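Local coordinates for proton-dependent oligopeptide transporter family protein (Xanthomonas campestris, PDB 6EI3), which probably carries small peptides across the bacterial membrane, coupled to proton movement, as a Major Facilitator Superfamily transporter of the POT family, here captured in an auto-inhibited state, at residues I56-F61 against L109-A114; D284-L289 against P427-V432. One frame throughout, in Å; residues are numbered along the deposited sequence.

Contact 1 (I56-F61 against L109-A114); sequences IGVFFF and LIAFGA. With 78M ((2S)-2,3-dihydroxypropyl(7Z)-pentadec-7-enoate), chain G; 78M ((2S)-2,3-dihydroxypropyl(7Z)-pentadec-7-enoate), chain R.
Phe61 and Phe112 form an edge-to-face aromatic pair: the ring centroids are 5.0 Å apart and the planes stand at 75°. Phe112 supplies the edge. With CG anti to its backbone N (chi1 -172°), its CD1 sits over the centre of the Phe61 ring, 3.6 Å from Phe61 CD1. On the opposite face of Phe61 lies CD2 of its neighbour Phe60, offset toward the rim, so both faces have an aromatic carbon nearby. Phe61 also leans on the partner backbone, its CD2 3.6 Å from Phe112 CA.

One turn back, the backbones come close where Val58 meets Ala111. Their CA atoms are 4.5 Å apart, and Val58 CG2, anti to its own carbonyl carbon, rests on Ala111 CA at 3.8 Å. Gly57 brings backbone alone to the contact, its O lying 3.8 Å from Ala111 O.

Two monoacylglycerol lipids border the aromatic group. The chain G lipid ends with C15 over the centre of the Phe60 ring, whereas C3 of the chain R lipid comes within 3.7 Å of Phe112 CE1. The contact joins helices 40-60 and 100-117 of the MFS-type helix bundle, next to these two lipid sites.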
ATOM      1  N   ILE A  56       7.031   2.913   0.847  1.00 24.64           N
ATOM      2  CA  ILE A  56       7.367   2.117   2.031  1.00 24.41           C
ATOM      3  C   ILE A  56       7.067   2.918   3.309  1.00 28.08           C
ATOM      4  O   ILE A  56       6.371   2.408   4.176  1.00 28.49           O
ATOM      5  CB  ILE A  56       8.812   1.572   1.958  1.00 27.40           C
ATOM      6  CG1 ILE A  56       8.817   0.291   1.102  1.00 27.85           C
ATOM      7  CG2 ILE A  56       9.369   1.293   3.370  1.00 28.09           C
ATOM      8  CD1 ILE A  56      10.127  -0.165   0.606  1.00 33.04           C
ATOM      9  N   GLY A  57       7.520   4.174   3.367  1.00 23.71           N
ATOM     10  CA  GLY A  57       7.283   5.048   4.510  1.00 23.37           C
ATOM     11  C   GLY A  57       5.815   5.326   4.734  1.00 26.76           C
ATOM     12  O   GLY A  57       5.327   5.265   5.869  1.00 25.51           O
ATOM     13  N   VAL A  58       5.098   5.653   3.633  1.00 22.92           N
ATOM     14  CA  VAL A  58       3.672   5.951   3.667  1.00 22.14           C
ATOM     15  C   VAL A  58       2.867   4.804   4.300  1.00 26.89           C
ATOM     16  O   VAL A  58       1.947   5.067   5.063  1.00 27.33           O
ATOM     17  CB  VAL A  58       3.131   6.325   2.265  1.00 24.69           C
ATOM     18  CG1 VAL A  58       1.602   6.468   2.273  1.00 23.38           C
ATOM     19  CG2 VAL A  58       3.780   7.612   1.752  1.00 23.94           C
ATOM     20  N   PHE A  59       3.224   3.545   3.998  1.00 22.71           N
ATOM     21  CA  PHE A  59       2.464   2.386   4.463  1.00 21.88           C
ATOM     22  C   PHE A  59       3.073   1.701   5.677  1.00 26.33           C
ATOM     23  O   PHE A  59       2.448   0.799   6.235  1.00 25.68           O
ATOM     24  CB  PHE A  59       2.223   1.422   3.295  1.00 22.69           C
ATOM     25  CG  PHE A  59       1.085   1.924   2.431  1.00 23.72           C
ATOM     26  CD1 PHE A  59       1.315   2.847   1.412  1.00 26.57           C
ATOM     27  CD2 PHE A  59      -0.212   1.456   2.620  1.00 26.19           C
ATOM     28  CE1 PHE A  59       0.262   3.308   0.607  1.00 27.30           C
ATOM     29  CE2 PHE A  59      -1.264   1.904   1.803  1.00 28.78           C
ATOM     30  CZ  PHE A  59      -1.018   2.839   0.813  1.00 26.41           C
ATOM     31  N   PHE A  60       4.221   2.203   6.161  1.00 24.20           N
ATOM     32  CA  PHE A  60       4.834   1.684   7.394  1.00 25.42           C
ATOM     33  C   PHE A  60       4.434   2.562   8.605  1.00 30.83           C
ATOM     34  O   PHE A  60       4.082   2.016   9.653  1.00 30.70           O
ATOM     35  CB  PHE A  60       6.371   1.618   7.282  1.00 27.92           C
ATOM     36  CG  PHE A  60       7.035   1.313   8.609  1.00 30.89           C
ATOM     37  CD1 PHE A  60       7.021   0.020   9.134  1.00 34.01           C
ATOM     38  CD2 PHE A  60       7.585   2.334   9.380  1.00 33.64           C
ATOM     39  CE1 PHE A  60       7.597  -0.254  10.381  1.00 36.94           C
ATOM     40  CE2 PHE A  60       8.149   2.058  10.637  1.00 37.72           C
ATOM     41  CZ  PHE A  60       8.156   0.764  11.124  1.00 36.18           C
ATOM     42  N   PHE A  61       4.519   3.921   8.463  1.00 27.27           N
ATOM     43  CA  PHE A  61       4.239   4.878   9.541  1.00 26.42           C
ATOM     44  C   PHE A  61       2.792   4.808  10.104  1.00 30.07           C
ATOM     45  O   PHE A  61       2.671   5.168  11.271  1.00 29.13           O
ATOM     46  CB  PHE A  61       4.652   6.312   9.191  1.00 27.42           C
ATOM     47  CG  PHE A  61       6.156   6.464   9.181  1.00 28.57           C
ATOM     48  CD1 PHE A  61       6.905   6.217  10.328  1.00 31.10           C
ATOM     49  CD2 PHE A  61       6.822   6.859   8.026  1.00 31.57           C
ATOM     50  CE1 PHE A  61       8.300   6.345  10.315  1.00 33.65           C
ATOM     51  CE2 PHE A  61       8.222   6.991   8.010  1.00 35.56           C
ATOM     52  CZ  PHE A  61       8.949   6.739   9.161  1.00 34.13           C
ATOM     53  N   LEU A 109       9.243  13.675   5.370  1.00 25.16           N
ATOM     54  CA  LEU A 109       8.230  14.324   6.205  1.00 24.55           C
ATOM     55  C   LEU A 109       6.812  14.067   5.683  1.00 27.68           C
ATOM     56  O   LEU A 109       5.897  13.859   6.485  1.00 25.75           O
ATOM     57  CB  LEU A 109       8.527  15.835   6.318  1.00 25.07           C
ATOM     58  CG  LEU A 109       9.820  16.233   7.065  1.00 30.71           C
ATOM     59  CD1 LEU A 109      10.051  17.739   6.988  1.00 31.84           C
ATOM     60  CD2 LEU A 109       9.838  15.738   8.536  1.00 32.70           C
ATOM     61  N   ILE A 110       6.641  14.024   4.338  1.00 24.90           N
ATOM     62  CA  ILE A 110       5.355  13.707   3.697  1.00 23.43           C
ATOM     63  C   ILE A 110       5.010  12.272   3.983  1.00 27.46           C
ATOM     64  O   ILE A 110       3.892  12.016   4.393  1.00 26.63           O
ATOM     65  CB  ILE A 110       5.344  14.009   2.168  1.00 25.74           C
ATOM     66  CG1 ILE A 110       5.309  15.540   1.946  1.00 27.18           C
ATOM     67  CG2 ILE A 110       4.117  13.345   1.470  1.00 25.23           C
ATOM     68  CD1 ILE A 110       5.661  15.963   0.544  1.00 31.55           C
ATOM     69  N   ALA A 111       5.982  11.331   3.818  1.00 26.04           N
ATOM     70  CA  ALA A 111       5.760   9.905   4.084  1.00 25.48           C
ATOM     71  C   ALA A 111       5.303   9.691   5.540  1.00 28.94           C
ATOM     72  O   ALA A 111       4.351   8.963   5.797  1.00 26.30           O
ATOM     73  CB  ALA A 111       7.048   9.128   3.832  1.00 26.24           C
ATOM     74  N   PHE A 112       5.994  10.342   6.473  1.00 27.37           N
ATOM     75  CA  PHE A 112       5.719  10.283   7.904  1.00 28.11           C
ATOM     76  C   PHE A 112       4.345  10.839   8.238  1.00 30.95           C
ATOM     77  O   PHE A 112       3.593  10.198   8.984  1.00 29.75           O
ATOM     78  CB  PHE A 112       6.806  11.065   8.665  1.00 31.33           C
ATOM     79  CG  PHE A 112       6.789  10.954  10.173  1.00 33.90           C
ATOM     80  CD1 PHE A 112       7.259   9.812  10.807  1.00 37.26           C
ATOM     81  CD2 PHE A 112       6.401  12.032  10.960  1.00 35.98           C
ATOM     82  CE1 PHE A 112       7.304   9.735  12.201  1.00 38.78           C
ATOM     83  CE2 PHE A 112       6.475  11.963  12.356  1.00 39.44           C
ATOM     84  CZ  PHE A 112       6.910  10.809  12.966  1.00 37.96           C
ATOM     85  N   GLY A 113       4.031  12.017   7.691  1.00 27.38           N
ATOM     86  CA  GLY A 113       2.749  12.664   7.936  1.00 27.58           C
ATOM     87  C   GLY A 113       1.569  11.889   7.380  1.00 29.16           C
ATOM     88  O   GLY A 113       0.583  11.663   8.089  1.00 26.38           O
ATOM     89  N   ALA A 114       1.665  11.495   6.087  1.00 25.07           N
ATOM     90  CA  ALA A 114       0.625  10.761   5.370  1.00 24.90           C
ATOM     91  C   ALA A 114       0.447   9.381   5.976  1.00 29.68           C
ATOM     92  O   ALA A 114      -0.680   8.910   6.092  1.00 29.31           O
ATOM     93  CB  ALA A 114       0.974  10.640   3.890  1.00 25.05           C
TER
HETATM   94  O21 78M G 606      20.462   5.138  -4.172  1.00 68.54           O
HETATM   95  C20 78M G 606      20.576   6.236  -3.275  1.00 70.07           C
HETATM   96  C18 78M G 606      19.244   6.934  -3.116  1.00 71.26           C
HETATM   97  O19 78M G 606      18.940   7.695  -4.287  1.00 69.21           O
HETATM   98  C17 78M G 606      19.188   7.830  -1.897  1.00 73.95           C
HETATM   99  O2  78M G 606      17.960   7.517  -1.191  1.00 74.17           O
HETATM  100  C1  78M G 606      16.863   8.240  -1.457  1.00 71.96           C
HETATM  101  O1  78M G 606      16.789   9.048  -2.340  1.00 74.47           O
HETATM  102  C2  78M G 606      15.738   7.882  -0.534  1.00 67.52           C
HETATM  103  C3  78M G 606      14.813   9.040  -0.192  1.00 62.63           C
HETATM  104  C4  78M G 606      13.392   8.566   0.029  1.00 59.99           C
HETATM  105  C5  78M G 606      12.512   9.519   0.807  1.00 58.49           C
HETATM  106  C6  78M G 606      11.291   8.846   1.428  1.00 58.40           C
HETATM  107  C7  78M G 606      11.589   8.181   2.734  1.00 59.46           C
HETATM  108  C8  78M G 606      10.726   7.551   3.509  1.00 59.18           C
HETATM  109  C9  78M G 606      11.030   6.909   4.826  1.00 59.20           C
HETATM  110  C10 78M G 606      11.204   5.400   4.741  1.00 58.75           C
HETATM  111  C11 78M G 606      11.067   4.689   6.079  1.00 57.67           C
HETATM  112  C12 78M G 606      11.223   3.190   5.962  1.00 56.44           C
HETATM  113  C13 78M G 606      10.794   2.388   7.174  1.00 55.47           C
HETATM  114  C15 78M G 606      10.560   0.063   8.136  1.00 58.35           C
HETATM  115  C14 78M G 606      10.784   0.899   6.903  1.00 56.08           C
HETATM  116  O21 78M R 617       7.769   2.715  14.889  1.00 92.68           O
HETATM  117  C20 78M R 617       8.680   3.645  15.462  1.00 93.94           C
HETATM  118  C18 78M R 617       9.300   4.519  14.398  1.00 93.72           C
HETATM  119  O19 78M R 617      10.282   3.780  13.663  1.00 93.73           O
HETATM  120  C17 78M R 617       9.886   5.794  14.960  1.00 95.12           C
HETATM  121  O2  78M R 617      10.259   6.551  13.783  1.00 94.40           O
HETATM  122  C1  78M R 617      10.816   7.757  13.941  1.00 93.83           C
HETATM  123  O1  78M R 617      10.755   8.408  14.952  1.00 95.10           O
HETATM  124  C2  78M R 617      11.577   8.154  12.713  1.00 91.81           C
HETATM  125  C3  78M R 617      10.945   9.287  11.927  1.00 90.08           C
HETATM  126  C4  78M R 617      11.978  10.317  11.504  1.00 89.65           C
HETATM  127  C5  78M R 617      11.573  11.184  10.331  1.00 87.50           C
HETATM  128  C6  78M R 617      11.789  10.538   8.964  1.00 85.29           C
HETATM  129  C7  78M R 617      11.738  11.589   7.905  1.00 83.77           C
HETATM  130  C8  78M R 617      12.633  11.863   6.968  1.00 82.58           C
HETATM  131  C9  78M R 617      13.914  11.160   6.628  1.00 80.97           C
HETATM  132  C10 78M R 617      14.288  11.482   5.182  1.00 77.80           C
HETATM  133  C11 78M R 617      15.733  11.210   4.816  1.00 76.80           C
HETATM  134  C12 78M R 617      16.260  12.162   3.758  1.00 74.94           C
HETATM  135  C13 78M R 617      17.725  11.965   3.416  1.00 75.71           C
HETATM  136  C15 78M R 617      19.707  12.841   2.111  1.00 75.89           C
HETATM  137  C14 78M R 617      18.347  13.147   2.691  1.00 75.77           C

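Contact 2 (D284-L289 against P427-V432); sequences DGVRAL and PSMKGV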
ATOM      1  N   ASP A 284      -8.263 -18.596  19.442  1.00 52.11           N
ATOM      2  CA  ASP A 284      -8.767 -18.929  18.106  1.00 50.34           C
ATOM      3  C   ASP A 284      -8.670 -17.693  17.211  1.00 50.20           C
ATOM      4  O   ASP A 284      -8.309 -17.816  16.051  1.00 49.28           O
ATOM      5  CB  ASP A 284     -10.228 -19.410  18.159  1.00 52.87           C
ATOM      6  CG  ASP A 284     -10.486 -20.714  18.892  1.00 66.02           C
ATOM      7  OD1 ASP A 284      -9.504 -21.387  19.277  1.00 65.66           O
ATOM      8  OD2 ASP A 284     -11.674 -21.049  19.102  1.00 76.93           O
ATOM      9  N   GLY A 285      -8.991 -16.528  17.771  1.00 45.28           N
ATOM     10  CA  GLY A 285      -8.921 -15.234  17.103  1.00 42.95           C
ATOM     11  C   GLY A 285      -7.528 -14.869  16.630  1.00 45.91           C
ATOM     12  O   GLY A 285      -7.376 -14.322  15.537  1.00 45.25           O
ATOM     13  N   VAL A 286      -6.496 -15.213  17.430  1.00 42.12           N
ATOM     14  CA  VAL A 286      -5.089 -14.984  17.094  1.00 40.69           C
ATOM     15  C   VAL A 286      -4.655 -16.019  16.041  1.00 43.68           C
ATOM     16  O   VAL A 286      -3.877 -15.674  15.158  1.00 41.58           O
ATOM     17  CB  VAL A 286      -4.171 -14.923  18.360  1.00 44.13           C
ATOM     18  CG1 VAL A 286      -2.686 -14.907  17.997  1.00 42.75           C
ATOM     19  CG2 VAL A 286      -4.518 -13.705  19.216  1.00 43.39           C
ATOM     20  N   ARG A 287      -5.182 -17.274  16.118  1.00 41.18           N
ATOM     21  CA  ARG A 287      -4.922 -18.325  15.119  1.00 41.08           C
ATOM     22  C   ARG A 287      -5.441 -17.872  13.744  1.00 43.97           C
ATOM     23  O   ARG A 287      -4.739 -18.033  12.740  1.00 43.14           O
ATOM     24  CB  ARG A 287      -5.585 -19.659  15.517  1.00 41.85           C
ATOM     25  CG  ARG A 287      -5.071 -20.827  14.682  1.00 53.10           C
ATOM     26  CD  ARG A 287      -5.298 -22.199  15.297  1.00 70.51           C
ATOM     27  NE  ARG A 287      -4.521 -22.445  16.518  1.00 80.49           N
ATOM     28  CZ  ARG A 287      -3.235 -22.788  16.550  1.00 89.77           C
ATOM     29  NH1 ARG A 287      -2.537 -22.885  15.425  1.00 75.96           N
ATOM     30  NH2 ARG A 287      -2.633 -23.013  17.708  1.00 73.07           N
ATOM     31  N   ALA A 288      -6.665 -17.303  13.717  1.00 40.06           N
ATOM     32  CA  ALA A 288      -7.306 -16.782  12.518  1.00 39.94           C
ATOM     33  C   ALA A 288      -6.476 -15.620  11.937  1.00 45.01           C
ATOM     34  O   ALA A 288      -6.253 -15.583  10.723  1.00 45.21           O
ATOM     35  CB  ALA A 288      -8.715 -16.320  12.852  1.00 40.70           C
ATOM     36  N   LEU A 289      -5.972 -14.710  12.807  1.00 42.14           N
ATOM     37  CA  LEU A 289      -5.124 -13.570  12.422  1.00 41.85           C
ATOM     38  C   LEU A 289      -3.821 -14.038  11.766  1.00 42.89           C
ATOM     39  O   LEU A 289      -3.377 -13.414  10.806  1.00 42.26           O
ATOM     40  CB  LEU A 289      -4.789 -12.692  13.649  1.00 43.30           C
ATOM     41  CG  LEU A 289      -5.333 -11.255  13.730  1.00 49.48           C
ATOM     42  CD1 LEU A 289      -5.163 -10.480  12.418  1.00 48.96           C
ATOM     43  CD2 LEU A 289      -6.751 -11.224  14.225  1.00 54.91           C
ATOM     44  N   PRO A 427     -13.983  -9.154  15.112  1.00 48.45           N
ATOM     45  CA  PRO A 427     -14.195  -7.715  14.831  1.00 48.32           C
ATOM     46  C   PRO A 427     -13.481  -6.754  15.790  1.00 54.32           C
ATOM     47  O   PRO A 427     -13.146  -5.641  15.398  1.00 53.99           O
ATOM     48  CB  PRO A 427     -15.719  -7.565  14.867  1.00 50.49           C
ATOM     49  CG  PRO A 427     -16.222  -8.923  14.524  1.00 55.17           C
ATOM     50  CD  PRO A 427     -15.276  -9.853  15.241  1.00 50.91           C
ATOM     51  N   SER A 428     -13.186  -7.207  17.011  1.00 52.39           N
ATOM     52  CA  SER A 428     -12.450  -6.440  18.014  1.00 53.35           C
ATOM     53  C   SER A 428     -10.967  -6.297  17.638  1.00 58.96           C
ATOM     54  O   SER A 428     -10.291  -5.407  18.164  1.00 59.29           O
ATOM     55  CB  SER A 428     -12.568  -7.108  19.378  1.00 57.52           C
ATOM     56  OG  SER A 428     -12.008  -8.410  19.331  1.00 69.25           O
ATOM     57  N   MET A 429     -10.461  -7.188  16.755  1.00 55.51           N
ATOM     58  CA  MET A 429      -9.069  -7.190  16.288  1.00 54.55           C
ATOM     59  C   MET A 429      -8.899  -6.569  14.886  1.00 54.71           C
ATOM     60  O   MET A 429      -7.880  -6.813  14.243  1.00 54.25           O
ATOM     61  CB  MET A 429      -8.481  -8.614  16.342  1.00 57.90           C
ATOM     62  CG  MET A 429      -8.163  -9.087  17.735  1.00 63.49           C
ATOM     63  SD  MET A 429      -7.370 -10.711  17.750  1.00 69.40           S
ATOM     64  CE  MET A 429      -7.340 -11.034  19.494  1.00 67.60           C
ATOM     65  N   LYS A 430      -9.875  -5.737  14.437  1.00 49.77           N
ATOM     66  CA  LYS A 430      -9.906  -5.051  13.133  1.00 48.07           C
ATOM     67  C   LYS A 430      -8.698  -4.138  12.884  1.00 49.82           C
ATOM     68  O   LYS A 430      -8.294  -3.949  11.726  1.00 46.43           O
ATOM     69  CB  LYS A 430     -11.187  -4.219  12.984  1.00 50.81           C
ATOM     70  CG  LYS A 430     -12.392  -4.965  12.438  1.00 72.35           C
ATOM     71  CD  LYS A 430     -13.611  -4.047  12.472  1.00 86.43           C
ATOM     72  CE  LYS A 430     -14.921  -4.788  12.465  1.00 99.11           C
ATOM     73  NZ  LYS A 430     -16.059  -3.900  12.813  1.00110.65           N
ATOM     74  N   GLY A 431      -8.178  -3.547  13.964  1.00 46.49           N
ATOM     75  CA  GLY A 431      -7.024  -2.655  13.925  1.00 45.48           C
ATOM     76  C   GLY A 431      -5.754  -3.382  13.537  1.00 48.60           C
ATOM     77  O   GLY A 431      -4.918  -2.829  12.818  1.00 48.06           O
ATOM     78  N   VAL A 432      -5.612  -4.633  14.019  1.00 44.33           N
ATOM     79  CA  VAL A 432      -4.487  -5.529  13.739  1.00 43.35           C
ATOM     80  C   VAL A 432      -4.535  -5.937  12.256  1.00 43.27           C
ATOM     81  O   VAL A 432      -3.493  -5.963  11.597  1.00 41.93           O
ATOM     82  CB  VAL A 432      -4.494  -6.770  14.682  1.00 48.46           C
ATOM     83  CG1 VAL A 432      -3.327  -7.713  14.384  1.00 48.27           C
ATOM     84  CG2 VAL A 432      -4.479  -6.346  16.149  1.00 49.22           C
TER
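A helix start packed against the flank of another helix defines this contact in the POT-family transporter: Met429, at the N-cap position of helix 430-456, reaches across to helix 281-306. Its side chain is extended beyond CG (chi2 -176°, chi3 -173°), which carries the thioether into the gap between the backbones, where the CA atoms of Met429 and Gly285 are 8.1 Å apart. The sulfur, SD, meets Leu289 CD2 at 3.6 Å, and the same methyl lies 3.8 Å from Met429 CB, so one leucine methyl touches the methionine side chain at both its CB and its sulfur. Farther out, Met429 CE touches Val286 CG2 at 3.9 Å. Gly285 faces the sulfur with backbone alone, its O being 4.2 Å from SD.

The other branch of Leu289 serves a second partner: CD1 is 3.9 Å from Val432 CG1, the branch that stands anti to Val432 N. Leu289 thus divides its two methyls between Met429 and Val432. Its chi1 of -114° departs from the staggered values, which may reflect some torsional strain. No hydrogen bond crosses the interface, and the evidence is of van der Waals contact throughout.

Phe206 of helix 206-215 touches Val286, Leu289 and Val432, and Val209 also meets Val286, so that short helix packs against both partners.

How the contacts relate
Both contacts are buried and apolar, and neither has a hydrogen bond between its segments, yet they differ in depth and means. Contact 1 lies about 11 Å from the chain centre, contact 2 about 20 Å. Contact 1 buries 279 Å² by near backbone approach and crossed aromatic rings, with lipid alongside; contact 2 buries 195 Å² through aliphatic and thioether groups that bridge more widely separated backbones. Helix 430-456 links them: its start forms half of contact 2, while farther along it Asn445 and Leu449 meet the Ile56 side chain of contact 1, and Thr442 OG1 makes a weak hydrogen bond with Ile56 O. Their centres are 25 Å apart and they do not touch.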